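Local coordinates for protein NADH:ubiquinone oxidoreductase, Na translocating, C subunit (Parabacteroides distasonis, PDB 3LWX) that is probably the C subunit of a Na-translocating oxidoreductase and contains a domain of the FMN-binding family, with helices packed against an antiparallel sheet, at residues T35-L40 against P73-N78; D15-I20 against D57-D62. All blocks are in the same frame, centred on the assembly; numbering follows the deposited sequence. Where two conformers were deposited one is given.

Interaction 1 (T35-L40 against P73-N78); sequences TKYNEL and PVFVAN
L40 and N78 are joined through the backbone: N78 N donates to L40 O over 2.9 Å, with an N-H...O angle of 161° and the donor nearly along the C=O axis. At the same oxygen this bond is joined by a weaker CA-H...O contact from A77 CA, 3.1 Å away. The small A77 suits this approach, its CB lying 3.6 Å from L40 O. A water adds a second polar link, donating to E39 O and to N78 O. These bonds tie residues 39-40 to strand 71-79 of the antiparallel sheet; the axis of 35-40 lies at 81° to that of 73-78. Strand 41-48, which follows in the chain, pairs with that same strand.

Side-chain packing makes up the rest of the contact. In Y37, CG is anti to the backbone N (chi1 -179°), which starts the ring away from that N, and the side chain ends nearer the strand than its CB does. Its OH approaches the F75 ring obliquely, 3.4 Å from F75 CD1, and the two side chains cross at about a right angle. Tyrosine is long enough for its hydroxyl to reach this ring, which is buried beside I20 and I86. L40 reaches with CD2 to 3.9 Å from N78 O and otherwise packs on L21, I24 and V26.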
loop_
_atom_site.group_PDB
_atom_site.type_symbol
_atom_site.label_atom_id
_atom_site.label_comp_id
_atom_site.label_asym_id
_atom_site.label_seq_id
_atom_site.Cartn_x
_atom_site.Cartn_y
_atom_site.Cartn_z
ATOM N N THR A 35 5.545 19.074 -0.765
ATOM C CA THR A 35 5.673 19.694 0.550
ATOM C C THR A 35 4.965 18.887 1.624
ATOM O O THR A 35 5.503 18.669 2.713
ATOM C CB THR A 35 5.104 21.106 0.537
ATOM O OG1 THR A 35 5.814 21.867 -0.441
ATOM C CG2 THR A 35 5.258 21.758 1.906
ATOM N N LYS A 36 3.766 18.408 1.312
ATOM C CA LYS A 36 2.997 17.619 2.274
ATOM C C LYS A 36 3.744 16.318 2.608
ATOM O O LYS A 36 3.821 15.904 3.769
ATOM C CB LYS A 36 1.569 17.358 1.751
ATOM C CG LYS A 36 0.625 18.601 1.647
ATOM C CD LYS A 36 0.068 19.084 2.989
ATOM C CE LYS A 36 -0.730 20.374 2.810
ATOM N NZ LYS A 36 -1.875 20.239 1.892
ATOM N N TYR A 37 4.285 15.668 1.580
ATOM C CA TYR A 37 5.053 14.442 1.762
ATOM C C TYR A 37 6.251 14.701 2.664
ATOM O O TYR A 37 6.513 13.961 3.596
ATOM C CB TYR A 37 5.487 13.906 0.404
ATOM C CG TYR A 37 6.288 12.623 0.389
ATOM C CD1 TYR A 37 7.656 12.620 0.632
ATOM C CD2 TYR A 37 5.690 11.415 0.060
ATOM C CE1 TYR A 37 8.401 11.466 0.575
ATOM C CE2 TYR A 37 6.432 10.240 -0.001
ATOM C CZ TYR A 37 7.789 10.263 0.269
ATOM O OH TYR A 37 8.544 9.103 0.209
ATOM N N ASN A 38 6.953 15.803 2.412
ATOM C CA ASN A 38 8.123 16.118 3.220
ATOM C C ASN A 38 7.781 16.515 4.658
ATOM O O ASN A 38 8.623 16.343 5.536
ATOM C CB ASN A 38 8.990 17.151 2.508
ATOM C CG ASN A 38 9.658 16.588 1.244
ATOM O OD1 ASN A 38 9.822 15.373 1.083
ATOM N ND2 ASN A 38 10.062 17.484 0.351
ATOM N N GLU A 39 6.576 17.047 4.886
ATOM C CA GLU A 39 6.078 17.347 6.246
ATOM C C GLU A 39 5.816 16.076 7.078
ATOM O O GLU A 39 5.815 16.140 8.306
ATOM C CB GLU A 39 4.771 18.157 6.194
ATOM C CG GLU A 39 4.924 19.641 5.792
ATOM C CD GLU A 39 3.608 20.359 5.503
ATOM O OE1 GLU A 39 2.531 19.748 5.635
ATOM O OE2 GLU A 39 3.659 21.542 5.107
ATOM N N LEU A 40 5.541 14.948 6.410
ATOM C CA LEU A 40 5.138 13.716 7.085
ATOM C C LEU A 40 6.102 12.549 6.978
ATOM O O LEU A 40 6.265 11.827 7.941
ATOM C CB LEU A 40 3.765 13.298 6.517
ATOM C CG LEU A 40 2.607 14.208 6.907
ATOM C CD1 LEU A 40 1.395 14.022 5.995
ATOM C CD2 LEU A 40 2.262 13.945 8.369
ATOM N N PRO A 73 10.109 -1.476 -0.264
ATOM C CA PRO A 73 10.268 -0.156 0.329
ATOM C C PRO A 73 9.336 0.102 1.511
ATOM O O PRO A 73 8.156 -0.269 1.485
ATOM C CB PRO A 73 9.903 0.780 -0.830
ATOM C CG PRO A 73 8.898 -0.005 -1.602
ATOM C CD PRO A 73 9.415 -1.415 -1.561
ATOM N N VAL A 74 9.882 0.739 2.536
ATOM C CA VAL A 74 9.155 1.165 3.713
ATOM C C VAL A 74 9.267 2.686 3.811
ATOM O O VAL A 74 10.370 3.240 3.734
ATOM C CB VAL A 74 9.726 0.541 5.013
ATOM C CG1 VAL A 74 8.941 1.023 6.225
ATOM C CG2 VAL A 74 9.692 -0.987 4.944
ATOM N N PHE A 75 8.132 3.368 3.933
ATOM C CA PHE A 75 8.100 4.821 4.151
ATOM C C PHE A 75 7.557 5.005 5.558
ATOM O O PHE A 75 6.500 4.458 5.885
ATOM C CB PHE A 75 7.216 5.508 3.118
ATOM C CG PHE A 75 7.549 5.128 1.713
ATOM C CD1 PHE A 75 8.490 5.832 0.984
ATOM C CD2 PHE A 75 6.947 4.020 1.125
ATOM C CE1 PHE A 75 8.811 5.459 -0.312
ATOM C CE2 PHE A 75 7.278 3.641 -0.163
ATOM C CZ PHE A 75 8.209 4.371 -0.877
ATOM N N VAL A 76 8.271 5.747 6.405
ATOM C CA VAL A 76 7.857 5.936 7.780
ATOM C C VAL A 76 7.421 7.370 7.979
ATOM O O VAL A 76 8.212 8.304 7.804
ATOM C CB VAL A 76 8.970 5.579 8.788
ATOM C CG1 VAL A 76 8.438 5.647 10.201
ATOM C CG2 VAL A 76 9.548 4.196 8.492
ATOM N N ALA A 77 6.132 7.536 8.262
ATOM C CA ALA A 77 5.555 8.825 8.558
ATOM C C ALA A 77 5.626 9.090 10.045
ATOM O O ALA A 77 5.581 8.165 10.859
ATOM C CB ALA A 77 4.105 8.897 8.074
ATOM N N ASN A 78 5.763 10.372 10.390
ATOM C CA ASN A 78 5.767 10.835 11.761
ATOM C C ASN A 78 4.447 11.584 11.915
ATOM O O ASN A 78 4.285 12.710 11.432
ATOM C CB ASN A 78 7.004 11.699 12.047
ATOM C CG ASN A 78 7.043 12.220 13.459
ATOM O OD1 ASN A 78 6.062 12.132 14.170
ATOM N ND2 ASN A 78 8.176 12.801 13.859
HETATM O O HOH W 1 5.935 14.859 10.668
#

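Interaction 2 (D15-I20 against D57-D62); sequences DKRQQI and DAFATD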
loop_
_atom_site.group_PDB
_atom_site.type_symbol
_atom_site.label_atom_id
_atom_site.label_comp_id
_atom_site.label_asym_id
_atom_site.label_seq_id
_atom_site.Cartn_x
_atom_site.Cartn_y
_atom_site.Cartn_z
ATOM N N ASP A 15 2.221 12.114 -8.351
ATOM C CA ASP A 15 1.152 11.127 -8.315
ATOM C C ASP A 15 1.495 10.044 -7.284
ATOM O O ASP A 15 0.661 9.697 -6.446
ATOM C CB ASP A 15 0.943 10.579 -9.729
ATOM C CG ASP A 15 -0.209 9.598 -9.865
ATOM O OD1 ASP A 15 -0.963 9.345 -8.922
ATOM O OD2 ASP A 15 -0.388 9.092 -11.002
ATOM N N LYS A 16 2.724 9.524 -7.316
ATOM C CA LYS A 16 3.140 8.530 -6.333
ATOM C C LYS A 16 3.074 9.101 -4.911
ATOM O O LYS A 16 2.627 8.412 -3.986
ATOM C CB LYS A 16 4.527 7.989 -6.685
ATOM C CG LYS A 16 5.058 6.980 -5.694
ATOM C CD LYS A 16 6.282 6.252 -6.208
ATOM C CE LYS A 16 6.840 5.242 -5.221
ATOM N NZ LYS A 16 7.847 4.335 -5.870
ATOM N N ARG A 17 3.560 10.336 -4.722
ATOM C CA ARG A 17 3.462 10.984 -3.413
ATOM C C ARG A 17 2.021 11.063 -2.946
ATOM O O ARG A 17 1.730 10.786 -1.783
ATOM C CB ARG A 17 4.038 12.399 -3.437
ATOM C CG ARG A 17 5.535 12.478 -3.650
ATOM C CD ARG A 17 6.036 13.909 -3.510
ATOM N NE ARG A 17 7.482 13.989 -3.752
ATOM C CZ ARG A 17 8.062 14.376 -4.894
ATOM N NH1 ARG A 17 7.351 14.795 -5.934
ATOM N NH2 ARG A 17 9.385 14.371 -4.991
ATOM N N GLN A 18 1.107 11.427 -3.856
ATOM C CA GLN A 18 -0.321 11.485 -3.516
ATOM C C GLN A 18 -0.855 10.124 -3.066
ATOM O O GLN A 18 -1.645 10.056 -2.127
ATOM C CB GLN A 18 -1.167 12.008 -4.679
ATOM C CG GLN A 18 -1.017 13.463 -4.978
ATOM C CD GLN A 18 -1.776 13.814 -6.240
ATOM O OE1 GLN A 18 -1.400 13.412 -7.328
ATOM N NE2 GLN A 18 -2.869 14.526 -6.092
ATOM N N GLN A 19 -0.450 9.052 -3.755
ATOM C CA GLN A 19 -0.886 7.699 -3.401
ATOM C C GLN A 19 -0.410 7.317 -1.995
ATOM O O GLN A 19 -1.165 6.787 -1.175
ATOM C CB GLN A 19 -0.357 6.699 -4.414
ATOM C CG GLN A 19 -0.955 6.844 -5.802
ATOM C CD GLN A 19 -0.187 6.039 -6.826
ATOM O OE1 GLN A 19 0.102 4.861 -6.627
ATOM N NE2 GLN A 19 0.158 6.682 -7.935
ATOM N N ILE A 20 0.870 7.546 -1.727
ATOM C CA ILE A 20 1.450 7.274 -0.423
ATOM C C ILE A 20 0.719 8.098 0.646
ATOM O O ILE A 20 0.355 7.566 1.706
ATOM C CB ILE A 20 2.966 7.548 -0.464
ATOM C CG1 ILE A 20 3.648 6.484 -1.331
ATOM C CG2 ILE A 20 3.548 7.552 0.949
ATOM C CD1 ILE A 20 5.111 6.759 -1.634
ATOM N N ASP A 57 17.387 4.003 -3.117
ATOM C CA ASP A 57 16.429 5.089 -2.900
ATOM C C ASP A 57 15.036 4.468 -2.956
ATOM O O ASP A 57 14.548 4.035 -3.998
ATOM C CB ASP A 57 16.607 6.219 -3.908
ATOM C CG ASP A 57 15.731 7.432 -3.602
ATOM O OD1 ASP A 57 14.585 7.274 -3.134
ATOM O OD2 ASP A 57 16.195 8.560 -3.865
ATOM N N ALA A 58 14.407 4.397 -1.787
ATOM C CA ALA A 58 13.118 3.722 -1.665
ATOM C C ALA A 58 12.035 4.338 -2.537
ATOM O O ALA A 58 11.281 3.616 -3.178
ATOM C CB ALA A 58 12.690 3.663 -0.204
ATOM N N PHE A 59 11.950 5.658 -2.564
ATOM C CA PHE A 59 10.933 6.317 -3.357
ATOM C C PHE A 59 11.158 6.115 -4.857
ATOM O O PHE A 59 10.210 5.895 -5.608
ATOM C CB PHE A 59 10.874 7.815 -3.015
ATOM C CG PHE A 59 9.795 8.539 -3.763
ATOM C CD1 PHE A 59 8.514 8.618 -3.253
ATOM C CD2 PHE A 59 10.040 9.084 -5.007
ATOM C CE1 PHE A 59 7.506 9.240 -3.968
ATOM C CE2 PHE A 59 9.027 9.722 -5.729
ATOM C CZ PHE A 59 7.761 9.803 -5.206
ATOM N N ALA A 60 12.412 6.208 -5.290
ATOM C CA ALA A 60 12.724 6.109 -6.713
ATOM C C ALA A 60 12.630 4.692 -7.263
ATOM O O ALA A 60 12.515 4.504 -8.466
ATOM C CB ALA A 60 14.121 6.671 -6.979
ATOM N N THR A 61 12.694 3.691 -6.401
ATOM C CA THR A 61 12.769 2.331 -6.900
ATOM C C THR A 61 11.391 1.766 -7.234
ATOM O O THR A 61 10.479 1.818 -6.416
ATOM C CB THR A 61 13.510 1.442 -5.895
ATOM O OG1 THR A 61 14.818 1.982 -5.638
ATOM C CG2 THR A 61 13.643 0.055 -6.455
ATOM N N ASP A 62 11.272 1.212 -8.439
ATOM C CA ASP A 62 10.048 0.639 -8.945
ATOM C C ASP A 62 9.689 -0.551 -8.059
ATOM O O ASP A 62 10.518 -1.410 -7.809
ATOM C CB ASP A 62 10.215 0.209 -10.383
ATOM C CG ASP A 62 8.980 -0.413 -10.919
ATOM O OD1 ASP A 62 8.069 0.343 -11.346
ATOM O OD2 ASP A 62 8.921 -1.662 -10.921
HETATM O O HOH W 2 9.073 2.525 -4.272
#
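The F59 ring carries the aliphatic chain of K16 over one face: K16 CD sits 4.2 Å from the ring centroid, offset toward the rim, in a CH-pi contact. R17 CG, 3.8 Å from F59 CE1, and I20 CD1 meet the ring obliquely. Farther along R17, the guanidinium turns one face to F59 CZ, its plane only 13° from that of the ring, while R17 NH1 bonds to N14. Phenylalanine offers broad apolar surface to these methylenes.

K16 is extended beyond CG, with CG anti to the backbone N (chi1 178°), and the K16 and F59 side chains run antiparallel to one another. This carries NZ to F59 O, 2.8 Å away, with the donor tilted 26° from the carbonyl plane. NZ also donates to a water that in turn donates to A58 O and T61 O, so one lysine gathers three loop carbonyls directly or through water. The loop is further shaped by D57, whose OD1 accepts from A60 N at 3.2 Å in an Asx motif, and by T61 OG1 bonding to D57 O.

The contact thus joins helix 4-23 to the loop between strand 53-54 and helix 63-68, with Y101 of strand 97-104, F75 of strand 71-79 and Y37 of helix 30-40 packed around it.

Overall arrangement
The two interactions lie on the same side of the chain's centre, their own centres about 10 Å apart, and they touch. Y37 OH of interaction 1 comes 3.5 Å from F59 CD1 of interaction 2, and F75 CE1 lies 3.8 Å from F59 CA, so Y37, F75 and F59 are neighbours in one packed region. Along the chain the segments alternate: 15-20, 35-40, 57-62, then 73-78. Helices 4-23 and 30-40 follow one another and also pack together, through Y37 and R17. Interaction 1 joins helix 30-40 to strand 71-79, and interaction 2 joins helix 4-23 to the loop before helix 63-68, so together they connect the first two helices to the six-stranded antiparallel sheet and to that loop.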